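Local coordinates for protein dual oxidase maturation factor 1 (Homo sapiens, PDB 7D3F) that may be required for the maturation of the dual oxidase DUOX1 and its transport from the endoplasmic reticulum to the plasma membrane, at residues B[181-186]-B[218-223]. Residues are numbered along the deposited sequence; the frame is centred on the assembly and turned at random.
Sequences SAMLWV and LLALLF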
ATOM      1  N   SER B 181      11.202 -10.041 -15.519  1.00 52.61           N
ATOM      2  CA  SER B 181      10.882  -9.842 -14.110  1.00 53.39           C
ATOM      3  C   SER B 181       9.612 -10.586 -13.725  1.00 57.97           C
ATOM      4  O   SER B 181       9.523 -11.151 -12.628  1.00 64.52           O
ATOM      5  CB  SER B 181      10.741  -8.350 -13.811  1.00 54.80           C
ATOM      6  OG  SER B 181      10.303  -8.135 -12.481  1.00 68.85           O
ATOM      7  N   ALA B 182       8.610 -10.589 -14.608  1.00 55.14           N
ATOM      8  CA  ALA B 182       7.389 -11.342 -14.330  1.00 51.54           C
ATOM      9  C   ALA B 182       7.683 -12.835 -14.201  1.00 56.73           C
ATOM     10  O   ALA B 182       7.209 -13.498 -13.269  1.00 64.45           O
ATOM     11  CB  ALA B 182       6.355 -11.085 -15.426  1.00 54.27           C
ATOM     12  N   MET B 183       8.482 -13.375 -15.124  1.00 56.71           N
ATOM     13  CA  MET B 183       8.835 -14.790 -15.057  1.00 54.17           C
ATOM     14  C   MET B 183       9.658 -15.101 -13.813  1.00 55.38           C
ATOM     15  O   MET B 183       9.497 -16.163 -13.202  1.00 64.38           O
ATOM     16  CB  MET B 183       9.585 -15.204 -16.323  1.00 58.89           C
ATOM     17  CG  MET B 183       8.689 -15.363 -17.544  1.00 59.35           C
ATOM     18  SD  MET B 183       9.608 -15.685 -19.060  1.00 99.20           S
ATOM     19  CE  MET B 183       8.284 -16.137 -20.178  1.00 82.01           C
ATOM     20  N   LEU B 184      10.544 -14.184 -13.415  1.00 56.22           N
ATOM     21  CA  LEU B 184      11.341 -14.403 -12.212  1.00 52.95           C
ATOM     22  C   LEU B 184      10.480 -14.354 -10.956  1.00 58.15           C
ATOM     23  O   LEU B 184      10.727 -15.099 -10.002  1.00 67.88           O
ATOM     24  CB  LEU B 184      12.469 -13.375 -12.137  1.00 52.84           C
ATOM     25  CG  LEU B 184      13.598 -13.593 -13.143  1.00 52.52           C
ATOM     26  CD1 LEU B 184      14.562 -12.428 -13.110  1.00 54.46           C
ATOM     27  CD2 LEU B 184      14.322 -14.901 -12.863  1.00 53.24           C
ATOM     28  N   TRP B 185       9.474 -13.477 -10.927  1.00 60.74           N
ATOM     29  CA  TRP B 185       8.544 -13.471  -9.802  1.00 58.30           C
ATOM     30  C   TRP B 185       7.739 -14.763  -9.746  1.00 61.88           C
ATOM     31  O   TRP B 185       7.487 -15.301  -8.660  1.00 68.90           O
ATOM     32  CB  TRP B 185       7.617 -12.259  -9.885  1.00 59.65           C
ATOM     33  CG  TRP B 185       8.222 -11.008  -9.327  1.00 62.36           C
ATOM     34  CD1 TRP B 185       8.504  -9.859 -10.006  1.00 64.52           C
ATOM     35  CD2 TRP B 185       8.631 -10.786  -7.973  1.00 66.85           C
ATOM     36  NE1 TRP B 185       9.057  -8.931  -9.156  1.00 69.90           N
ATOM     37  CE2 TRP B 185       9.147  -9.475  -7.902  1.00 71.13           C
ATOM     38  CE3 TRP B 185       8.610 -11.564  -6.812  1.00 65.17           C
ATOM     39  CZ2 TRP B 185       9.636  -8.929  -6.717  1.00 68.77           C
ATOM     40  CZ3 TRP B 185       9.096 -11.020  -5.637  1.00 66.59           C
ATOM     41  CH2 TRP B 185       9.602  -9.716  -5.599  1.00 66.22           C
ATOM     42  N   VAL B 186       7.324 -15.275 -10.908  1.00 62.87           N
ATOM     43  CA  VAL B 186       6.645 -16.569 -10.938  1.00 59.19           C
ATOM     44  C   VAL B 186       7.568 -17.663 -10.415  1.00 62.10           C
ATOM     45  O   VAL B 186       7.144 -18.551  -9.665  1.00 71.61           O
ATOM     46  CB  VAL B 186       6.140 -16.881 -12.359  1.00 57.16           C
ATOM     47  CG1 VAL B 186       5.545 -18.277 -12.414  1.00 58.07           C
ATOM     48  CG2 VAL B 186       5.112 -15.850 -12.793  1.00 60.82           C
ATOM     49  N   LEU B 218      14.687 -20.510 -16.688  1.00 61.88           N
ATOM     50  CA  LEU B 218      15.188 -20.679 -18.049  1.00 55.02           C
ATOM     51  C   LEU B 218      14.322 -19.929 -19.057  1.00 58.90           C
ATOM     52  O   LEU B 218      14.836 -19.394 -20.047  1.00 68.00           O
ATOM     53  CB  LEU B 218      15.269 -22.163 -18.401  1.00 59.05           C
ATOM     54  CG  LEU B 218      16.256 -22.986 -17.569  1.00 61.12           C
ATOM     55  CD1 LEU B 218      16.397 -24.392 -18.131  1.00 68.41           C
ATOM     56  CD2 LEU B 218      17.609 -22.293 -17.491  1.00 60.31           C
ATOM     57  N   LEU B 219      13.009 -19.883 -18.825  1.00 59.18           N
ATOM     58  CA  LEU B 219      12.123 -19.130 -19.707  1.00 61.81           C
ATOM     59  C   LEU B 219      12.402 -17.635 -19.626  1.00 64.57           C
ATOM     60  O   LEU B 219      12.352 -16.935 -20.643  1.00 73.08           O
ATOM     61  CB  LEU B 219      10.661 -19.421 -19.366  1.00 62.25           C
ATOM     62  CG  LEU B 219      10.120 -20.789 -19.784  1.00 65.67           C
ATOM     63  CD1 LEU B 219       8.645 -20.912 -19.430  1.00 66.47           C
ATOM     64  CD2 LEU B 219      10.340 -21.021 -21.271  1.00 61.22           C
ATOM     65  N   ALA B 220      12.678 -17.126 -18.424  1.00 62.46           N
ATOM     66  CA  ALA B 220      13.070 -15.726 -18.291  1.00 54.60           C
ATOM     67  C   ALA B 220      14.358 -15.450 -19.053  1.00 58.81           C
ATOM     68  O   ALA B 220      14.469 -14.438 -19.760  1.00 69.42           O
ATOM     69  CB  ALA B 220      13.229 -15.362 -16.815  1.00 51.94           C
ATOM     70  N   LEU B 221      15.337 -16.352 -18.935  1.00 57.20           N
ATOM     71  CA  LEU B 221      16.571 -16.218 -19.705  1.00 55.09           C
ATOM     72  C   LEU B 221      16.286 -16.163 -21.201  1.00 59.51           C
ATOM     73  O   LEU B 221      16.793 -15.287 -21.915  1.00 64.63           O
ATOM     74  CB  LEU B 221      17.509 -17.383 -19.400  1.00 56.85           C
ATOM     75  CG  LEU B 221      18.577 -17.219 -18.326  1.00 62.08           C
ATOM     76  CD1 LEU B 221      19.805 -17.980 -18.762  1.00 63.38           C
ATOM     77  CD2 LEU B 221      18.903 -15.760 -18.100  1.00 61.88           C
ATOM     78  N   LEU B 222      15.483 -17.110 -21.691  1.00 62.06           N
ATOM     79  CA  LEU B 222      15.209 -17.194 -23.121  1.00 60.78           C
ATOM     80  C   LEU B 222      14.470 -15.959 -23.616  1.00 59.42           C
ATOM     81  O   LEU B 222      14.786 -15.427 -24.686  1.00 68.64           O
ATOM     82  CB  LEU B 222      14.409 -18.462 -23.424  1.00 62.09           C
ATOM     83  CG  LEU B 222      14.152 -18.789 -24.896  1.00 70.51           C
ATOM     84  CD1 LEU B 222      14.472 -20.248 -25.176  1.00 75.98           C
ATOM     85  CD2 LEU B 222      12.713 -18.475 -25.274  1.00 71.36           C
ATOM     86  N   PHE B 223      13.481 -15.485 -22.851  1.00 57.45           N
ATOM     87  CA  PHE B 223      12.747 -14.295 -23.261  1.00 62.08           C
ATOM     88  C   PHE B 223      13.657 -13.077 -23.294  1.00 61.37           C
ATOM     89  O   PHE B 223      13.590 -12.274 -24.232  1.00 70.65           O
ATOM     90  CB  PHE B 223      11.558 -14.045 -22.333  1.00 60.91           C
ATOM     91  CG  PHE B 223      10.596 -13.007 -22.853  1.00 66.64           C
ATOM     92  CD1 PHE B 223       9.435 -13.387 -23.505  1.00 69.25           C
ATOM     93  CD2 PHE B 223      10.862 -11.654 -22.703  1.00 65.30           C
ATOM     94  CE1 PHE B 223       8.553 -12.438 -23.990  1.00 71.79           C
ATOM     95  CE2 PHE B 223       9.988 -10.702 -23.191  1.00 69.14           C
ATOM     96  CZ  PHE B 223       8.830 -11.094 -23.832  1.00 68.17           C
TER
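M183 and A220 mark the register between two antiparallel helical turns whose axes pass 8.5 Å apart at 175°, with 5.4 Å between the two CA atoms. The small side chain of A220 is consistent with this spacing: its methyl meets CB of M183 at 3.7 Å. Beyond this point the methionine runs along the flank of the partner helix. Its CG lies anti to its own carbonyl carbon (chi1 -75°) and the chain stays extended beyond CG, which carries the sulfur onto the backbone of 219-220. SD lies 3.4 Å from L219 O, an atom already engaged by the helical bond from F223 N, and touches CB of L219 at 3.9 Å; the side chains of M183 and L219 cross at about a right angle. CB of F223, one turn on from L219, meets the same sulfur at 4.1 Å, while CE approaches the phenyl ring obliquely. L184 closes on A220 as well, with CG 4.1 Å from its CB. The side-chain contacts are apolar, with the sulfur also lying against backbone atoms; the two segments together bury 206 Å², and M183 supplies the largest share. The contact joins helices 169-199 and 203-229, consecutive in sequence, as an antiparallel hairpin; both include a predicted transmembrane span, and M183 lies at the predicted extracellular edge of the first. L184 continues onto V70 and N71 of helix 50-72, whereas L221 packs against F251, T254 and L255 of helix 249-274, so each helix of the pair has a further helical neighbour; W76, between helix 50-72 and strand 77-86, touches both L184 and L221.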